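Local coordinates for Lin1840 protein (Listeria innocua serovar 6a, PDB 4ZOC) that probably hydrolyses terminal non-reducing beta-D-glucosyl residues to release beta-D-glucose, as a family 3 glycoside hydrolase involved in beta-1,2-glucan metabolism, at residues A[61-66]-A[86-91]; A[170-175]-A[186-191]. The protein carries 2 engineered substitutions. All coordinates share one frame; numbering follows the deposited sequence.

Both contacts belong to the N-terminal TIM-barrel domain of this family 3 glycoside hydrolase, with centres about 15 Å apart. They come one after the other along the chain, contact 1 closing before contact 2 opens, but are separated in the barrel wall by strand 133-134, which lies between 87-90 and 187-193 in the parallel sheet. Contact 1 pairs the end of strand 59-61 with strand 87-90; contact 2 packs the end of helix 158-173 on strand 187-193. The two touch where D91 OD1 lies 3.6 Å from K191 NZ, a long, weak approach of opposite charges. Contact 1 joins neighbouring strands near a bound glucose, while contact 2 joins a strand to its outer helix.

Contact 1 (A[61-66]-A[86-91]); sequences LGSSSA and LVFMAD
On strand 87-90 the contact starts at F88, whose side chain leaves with CG anti to the carbonyl carbon (chi1 -75°). This brings one edge of the ring to S63: CB of S63 lies near the ring plane, 3.8 Å from F88 CD2. M69 of helix 66-79 also meets this side chain. This is a beta-alpha-beta crossover of the TIM barrel, from strand 59-61 through helix 66-79 to the parallel strand 87-90. M89 forms the parallel bridge with L61, and its carbonyl does most of the work. G62 N reaches M89 O at 2.8 Å, nearly along the C=O axis, and the bond is straight (166° at the hydrogen). A water in the plane of the F88 ring, at its edge, donates to M89 O as well and accepts from S63 N at 3.0 Å, linking M89 of strand 87-90 to S63 of the loop that leaves strand 59-61. L61 CA adds a CH...O contact to M89 O at 3.2 Å. The side chains of L61 and M89 share the sheet face turned away from helix 66-79, with CB of L61 and CB of M89 4.5 Å apart. A bound glucose lies about 7 Å from the L61 side chain, near it but not in contact. Beyond the bridge, A90 and D91 run on past G62; D91 packs on F135 and W409, the latter part of the glucose pocket.

Contact 2 (A[170-175]-A[186-191]); sequences DGYQGD and MAACVK
Q173 and Y172, the last two residues of helix 158-173, put an amide and a phenol ring against the start of strand 187-193, and A188 CB is touched by both. The Q173 side chain sets off with CG anti to the carbonyl carbon (chi1 -57°) and then runs extended, CG passing 3.3 Å from M186 O, so that the amide arrives alongside the strand. There A188 N donates to Q173 OE1 at 2.8 Å, in the carbonyl plane and on a lone pair, with 168° at the hydrogen. The same OE1 accepts from K232 N, and NE2 donates to G230 O. Three bonds therefore fix the rotation of this buried amide, which ties A188 of strand 187-193 to G230 and K232, just ahead of strand 233-236.

Next to it, Y172 points its CB toward the strand, and its ring then swings aside. CD2 of Y172 meets CB of A188 obliquely at 4.0 Å, while A188 CB sits 3.5 Å from Q173 OE1. M186 turns its CB away from the helix, but CG of M186 still comes within 4.3 Å of Y172 CB. Backbone joins the two segments as well: M186 N donates to Y172 O at 2.8 Å, straight at the hydrogen yet approaching from above the carbonyl plane, and Q185 NE2 shares that oxygen.

The helix and strand form part of one beta-alpha-beta unit of the barrel. Y172 and M186 both pack on T134 of strand 133-134 and on helix 112-128, Y172 OH reaches S136 OG, and A188 and V190 pair by backbone with L233 of strand 233-236.

Contact 1 (A[61-66]-A[86-91])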
ATOM      1  N   LEU A  61     -27.516   8.176  20.506  1.00 11.36           N
ATOM      2  CA  LEU A  61     -27.390   7.904  19.055  1.00 12.47           C
ATOM      3  C   LEU A  61     -28.233   6.737  18.609  1.00  9.55           C
ATOM      4  O   LEU A  61     -28.409   5.735  19.337  1.00  9.26           O
ATOM      5  CB  LEU A  61     -25.963   7.726  18.587  1.00 18.68           C
ATOM      6  CG  LEU A  61     -25.426   6.297  18.680  1.00 17.59           C
ATOM      7  CD1 LEU A  61     -24.105   6.239  17.956  1.00 21.52           C
ATOM      8  CD2 LEU A  61     -25.260   6.078  20.151  1.00 21.56           C
ATOM      9  N   GLY A  62     -28.832   6.912  17.437  1.00  9.06           N
ATOM     10  CA  GLY A  62     -29.613   5.898  16.850  1.00 10.87           C
ATOM     11  C   GLY A  62     -31.009   5.671  17.475  1.00  9.56           C
ATOM     12  O   GLY A  62     -31.472   4.537  17.539  1.00  9.68           O
ATOM     13  N   SER A  63     -31.650   6.753  17.888  1.00  9.24           N
ATOM     14  CA  SER A  63     -33.109   6.709  18.147  1.00 10.87           C
ATOM     15  C   SER A  63     -33.850   5.974  16.989  1.00 13.10           C
ATOM     16  O   SER A  63     -33.444   6.061  15.847  1.00 12.83           O
ATOM     17  CB  SER A  63     -33.687   8.097  18.349  1.00 11.34           C
ATOM     18  OG  SER A  63     -35.093   8.054  18.461  1.00 13.13           O
ATOM     19  N   SER A  64     -34.874   5.182  17.328  1.00 12.73           N
ATOM     20  CA  SER A  64     -35.563   4.399  16.324  1.00 14.26           C
ATOM     21  C   SER A  64     -36.674   5.112  15.622  1.00 11.26           C
ATOM     22  O   SER A  64     -37.097   4.642  14.560  1.00 13.58           O
ATOM     23  CB  SER A  64     -36.040   3.013  16.886  1.00 14.79           C
ATOM     24  OG  SER A  64     -36.912   3.195  17.977  1.00 14.21           O
ATOM     25  N   SER A  65     -37.170   6.230  16.165  1.00 11.94           N
ATOM     26  CA  SER A  65     -38.312   6.965  15.615  1.00 10.85           C
ATOM     27  C   SER A  65     -38.596   8.240  16.431  1.00 10.77           C
ATOM     28  O   SER A  65     -38.012   8.466  17.510  1.00 10.97           O
ATOM     29  CB  SER A  65     -39.616   6.127  15.688  1.00 12.68           C
ATOM     30  OG  SER A  65     -40.048   5.986  17.045  1.00 14.15           O
ATOM     31  N   ALA A  66     -39.486   9.057  15.904  1.00 10.81           N
ATOM     32  CA  ALA A  66     -39.913  10.297  16.593  1.00 11.55           C
ATOM     33  C   ALA A  66     -40.474   9.996  17.944  1.00 11.58           C
ATOM     34  O   ALA A  66     -40.193  10.724  18.855  1.00 11.55           O
ATOM     35  CB  ALA A  66     -40.952  11.032  15.782  1.00 10.86           C
ATOM     36  N   LEU A  86     -31.240  16.328  25.895  1.00 10.77           N
ATOM     37  CA  LEU A  86     -30.406  15.431  25.085  1.00 11.28           C
ATOM     38  C   LEU A  86     -30.271  15.895  23.669  1.00 10.92           C
ATOM     39  O   LEU A  86     -31.197  16.472  23.084  1.00  9.92           O
ATOM     40  CB  LEU A  86     -31.021  14.033  25.053  1.00 10.49           C
ATOM     41  CG  LEU A  86     -30.931  13.248  26.362  1.00 11.96           C
ATOM     42  CD1 LEU A  86     -31.927  12.168  26.375  1.00 11.93           C
ATOM     43  CD2 LEU A  86     -29.536  12.685  26.539  1.00 12.19           C
ATOM     44  N   VAL A  87     -29.104  15.611  23.072  1.00 13.65           N
ATOM     45  CA  VAL A  87     -28.972  15.790  21.612  1.00 10.91           C
ATOM     46  C   VAL A  87     -28.965  14.400  20.960  1.00  9.20           C
ATOM     47  O   VAL A  87     -28.370  13.477  21.517  1.00  9.19           O
ATOM     48  CB  VAL A  87     -27.702  16.663  21.191  1.00 10.50           C
ATOM     49  CG1 VAL A  87     -26.403  16.095  21.785  1.00  9.74           C
ATOM     50  CG2 VAL A  87     -27.715  16.841  19.688  1.00 10.46           C
ATOM     51  N   PHE A  88     -29.713  14.253  19.855  1.00  8.21           N
ATOM     52  CA  PHE A  88     -29.974  12.976  19.159  1.00  8.13           C
ATOM     53  C   PHE A  88     -29.244  12.978  17.834  1.00  7.77           C
ATOM     54  O   PHE A  88     -29.448  13.870  16.980  1.00  8.95           O
ATOM     55  CB  PHE A  88     -31.483  12.834  18.895  1.00  8.43           C
ATOM     56  CG  PHE A  88     -32.291  12.481  20.133  1.00  9.77           C
ATOM     57  CD1 PHE A  88     -32.591  13.459  21.104  1.00 10.21           C
ATOM     58  CD2 PHE A  88     -32.685  11.164  20.352  1.00 12.01           C
ATOM     59  CE1 PHE A  88     -33.288  13.096  22.233  1.00  9.43           C
ATOM     60  CE2 PHE A  88     -33.421  10.792  21.471  1.00 11.96           C
ATOM     61  CZ  PHE A  88     -33.699  11.763  22.435  1.00 10.23           C
ATOM     62  N   MET A  89     -28.413  11.971  17.656  1.00  8.50           N
ATOM     63  CA  MET A  89     -27.609  11.826  16.467  1.00  8.32           C
ATOM     64  C   MET A  89     -27.869  10.488  15.778  1.00  9.04           C
ATOM     65  O   MET A  89     -28.282   9.486  16.425  1.00  8.71           O
ATOM     66  CB  MET A  89     -26.146  11.881  16.872  1.00  9.26           C
ATOM     67  CG  MET A  89     -25.783  13.014  17.798  1.00  8.17           C
ATOM     68  SD  MET A  89     -24.041  13.443  17.760  1.00  8.55           S
ATOM     69  CE  MET A  89     -24.005  14.553  19.147  1.00  7.86           C
ATOM     70  N   ALA A  90     -27.647  10.460  14.455  1.00  8.87           N
ATOM     71  CA  ALA A  90     -27.949   9.213  13.732  1.00  9.63           C
ATOM     72  C   ALA A  90     -27.114   9.110  12.474  1.00  8.48           C
ATOM     73  O   ALA A  90     -26.578  10.110  11.989  1.00  7.49           O
ATOM     74  CB  ALA A  90     -29.423   9.186  13.371  1.00  9.11           C
ATOM     75  N   ASP A  91     -27.033   7.899  11.945  1.00  8.34           N
ATOM     76  CA  ASP A  91     -26.363   7.668  10.653  1.00  9.68           C
ATOM     77  C   ASP A  91     -27.342   7.843   9.492  1.00  9.77           C
ATOM     78  O   ASP A  91     -28.053   6.900   9.173  1.00 13.53           O
ATOM     79  CB  ASP A  91     -25.787   6.256  10.661  1.00 11.90           C
ATOM     80  CG  ASP A  91     -24.554   6.177  11.579  1.00 11.76           C
ATOM     81  OD1 ASP A  91     -23.496   6.791  11.258  1.00 17.37           O
ATOM     82  OD2 ASP A  91     -24.648   5.520  12.556  1.00 14.94           O
TER
HETATM   83  O   HOH W   1     -30.942   9.549  17.237  1.00  9.85           O

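Contact 2 (A[170-175]-A[186-191])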
ATOM      1  N   ASP A 170     -24.058  21.812   3.020  1.00 12.06           N
ATOM      2  CA  ASP A 170     -25.034  22.839   2.675  1.00 12.57           C
ATOM      3  C   ASP A 170     -26.469  22.237   2.644  1.00 11.48           C
ATOM      4  O   ASP A 170     -27.413  22.800   3.174  1.00 10.31           O
ATOM      5  CB  ASP A 170     -24.658  23.422   1.336  1.00 15.79           C
ATOM      6  CG  ASP A 170     -25.544  24.579   0.930  1.00 25.61           C
ATOM      7  OD1 ASP A 170     -26.053  25.336   1.806  1.00 32.63           O
ATOM      8  OD2 ASP A 170     -25.720  24.749  -0.304  1.00 31.24           O
ATOM      9  N   GLY A 171     -26.607  21.073   2.028  1.00 10.42           N
ATOM     10  CA  GLY A 171     -27.897  20.378   1.969  1.00  9.97           C
ATOM     11  C   GLY A 171     -28.460  20.022   3.334  1.00  9.41           C
ATOM     12  O   GLY A 171     -29.683  20.224   3.636  1.00  9.55           O
ATOM     13  N   TYR A 172     -27.603  19.508   4.206  1.00  9.07           N
ATOM     14  CA  TYR A 172     -28.084  19.089   5.570  1.00  9.33           C
ATOM     15  C   TYR A 172     -28.417  20.302   6.420  1.00 10.10           C
ATOM     16  O   TYR A 172     -29.449  20.331   7.052  1.00 12.30           O
ATOM     17  CB  TYR A 172     -27.041  18.256   6.322  1.00  8.36           C
ATOM     18  CG  TYR A 172     -26.724  16.867   5.751  1.00  8.08           C
ATOM     19  CD1 TYR A 172     -27.723  15.948   5.514  1.00  6.73           C
ATOM     20  CD2 TYR A 172     -25.398  16.424   5.602  1.00  8.03           C
ATOM     21  CE1 TYR A 172     -27.437  14.677   5.072  1.00  7.48           C
ATOM     22  CE2 TYR A 172     -25.137  15.144   5.106  1.00  8.20           C
ATOM     23  CZ  TYR A 172     -26.153  14.275   4.858  1.00  6.69           C
ATOM     24  OH  TYR A 172     -25.881  13.001   4.389  1.00  6.67           O
ATOM     25  N   GLN A 173     -27.504  21.278   6.436  1.00 10.07           N
ATOM     26  CA  GLN A 173     -27.546  22.321   7.428  1.00  9.47           C
ATOM     27  C   GLN A 173     -28.253  23.589   6.960  1.00 11.17           C
ATOM     28  O   GLN A 173     -28.730  24.386   7.771  1.00 10.34           O
ATOM     29  CB  GLN A 173     -26.110  22.693   7.876  1.00 11.89           C
ATOM     30  CG  GLN A 173     -25.295  21.553   8.429  1.00 11.45           C
ATOM     31  CD  GLN A 173     -24.059  21.948   9.158  1.00  9.85           C
ATOM     32  OE1 GLN A 173     -23.605  21.205  10.051  1.00  9.45           O
ATOM     33  NE2 GLN A 173     -23.470  23.077   8.804  1.00  8.76           N
ATOM     34  N   GLY A 174     -28.266  23.823   5.682  1.00 13.42           N
ATOM     35  CA  GLY A 174     -28.507  25.196   5.181  1.00 13.51           C
ATOM     36  C   GLY A 174     -27.604  26.232   5.809  1.00 15.57           C
ATOM     37  O   GLY A 174     -26.405  26.021   5.905  1.00 15.13           O
ATOM     38  N   ASP A 175     -28.196  27.364   6.250  1.00 16.15           N
ATOM     39  CA  ASP A 175     -27.432  28.388   6.895  1.00 14.71           C
ATOM     40  C   ASP A 175     -27.207  27.931   8.333  1.00 14.98           C
ATOM     41  O   ASP A 175     -28.146  27.885   9.159  1.00 17.59           O
ATOM     42  CB  ASP A 175     -28.134  29.763   6.753  1.00 16.61           C
ATOM     43  CG  ASP A 175     -27.488  30.833   7.596  1.00 17.77           C
ATOM     44  OD1 ASP A 175     -26.560  30.595   8.406  1.00 18.92           O
ATOM     45  OD2 ASP A 175     -27.945  31.935   7.480  1.00 19.37           O
ATOM     46  N   MET A 186     -30.512  20.017   9.665  1.00 11.60           N
ATOM     47  CA  MET A 186     -29.905  19.368  10.818  1.00  9.71           C
ATOM     48  C   MET A 186     -28.392  19.607  10.796  1.00 10.00           C
ATOM     49  O   MET A 186     -27.829  20.018   9.778  1.00 11.54           O
ATOM     50  CB  MET A 186     -30.198  17.875  10.785  1.00  9.54           C
ATOM     51  CG  MET A 186     -29.487  17.067   9.701  1.00 10.84           C
ATOM     52  SD  MET A 186     -30.153  15.415   9.481  1.00 11.38           S
ATOM     53  CE  MET A 186     -30.111  14.748  11.114  1.00 10.06           C
ATOM     54  N   ALA A 187     -27.731  19.346  11.915  1.00  9.49           N
ATOM     55  CA  ALA A 187     -26.276  19.438  11.973  1.00  7.62           C
ATOM     56  C   ALA A 187     -25.630  18.259  11.242  1.00  7.78           C
ATOM     57  O   ALA A 187     -26.048  17.097  11.359  1.00  7.61           O
ATOM     58  CB  ALA A 187     -25.793  19.503  13.375  1.00  7.67           C
ATOM     59  N   ALA A 188     -24.547  18.586  10.539  1.00  8.46           N
ATOM     60  CA  ALA A 188     -23.692  17.601   9.901  1.00  8.26           C
ATOM     61  C   ALA A 188     -22.476  17.332  10.763  1.00  9.29           C
ATOM     62  O   ALA A 188     -22.045  18.195  11.489  1.00 10.05           O
ATOM     63  CB  ALA A 188     -23.298  18.109   8.515  1.00  8.76           C
ATOM     64  N   CYS A 189     -21.922  16.122  10.666  1.00  9.02           N
ATOM     65  CA  CYS A 189     -20.739  15.706  11.329  1.00  9.21           C
ATOM     66  C   CYS A 189     -19.800  15.074  10.277  1.00  8.81           C
ATOM     67  O   CYS A 189     -20.051  14.003   9.760  1.00  9.32           O
ATOM     68  CB  CYS A 189     -21.043  14.639  12.368  1.00  9.65           C
ATOM     69  SG  CYS A 189     -19.655  14.021  13.278  1.00  9.59           S
ATOM     70  N   VAL A 190     -18.701  15.753  10.048  1.00  7.42           N
ATOM     71  CA  VAL A 190     -17.628  15.314   9.121  1.00  7.94           C
ATOM     72  C   VAL A 190     -16.983  14.085   9.704  1.00  8.25           C
ATOM     73  O   VAL A 190     -16.683  14.098  10.885  1.00  7.13           O
ATOM     74  CB  VAL A 190     -16.581  16.472   8.950  1.00  9.98           C
ATOM     75  CG1 VAL A 190     -15.275  16.041   8.305  1.00  9.97           C
ATOM     76  CG2 VAL A 190     -17.151  17.602   8.091  1.00  8.87           C
ATOM     77  N   LYS A 191     -16.680  13.062   8.901  1.00  7.84           N
ATOM     78  CA  LYS A 191     -15.980  11.897   9.429  1.00  7.00           C
ATOM     79  C   LYS A 191     -15.081  11.352   8.267  1.00  6.83           C
ATOM     80  O   LYS A 191     -15.328  11.718   7.081  1.00  5.13           O
ATOM     81  CB  LYS A 191     -16.953  10.819   9.975  1.00  7.40           C
ATOM     82  CG  LYS A 191     -17.781  10.170   8.897  1.00  9.46           C
ATOM     83  CD  LYS A 191     -18.904   9.356   9.496  1.00  7.95           C
ATOM     84  CE  LYS A 191     -19.591   8.445   8.527  1.00  6.76           C
ATOM     85  NZ  LYS A 191     -20.711   7.757   9.149  1.00  5.85           N
TER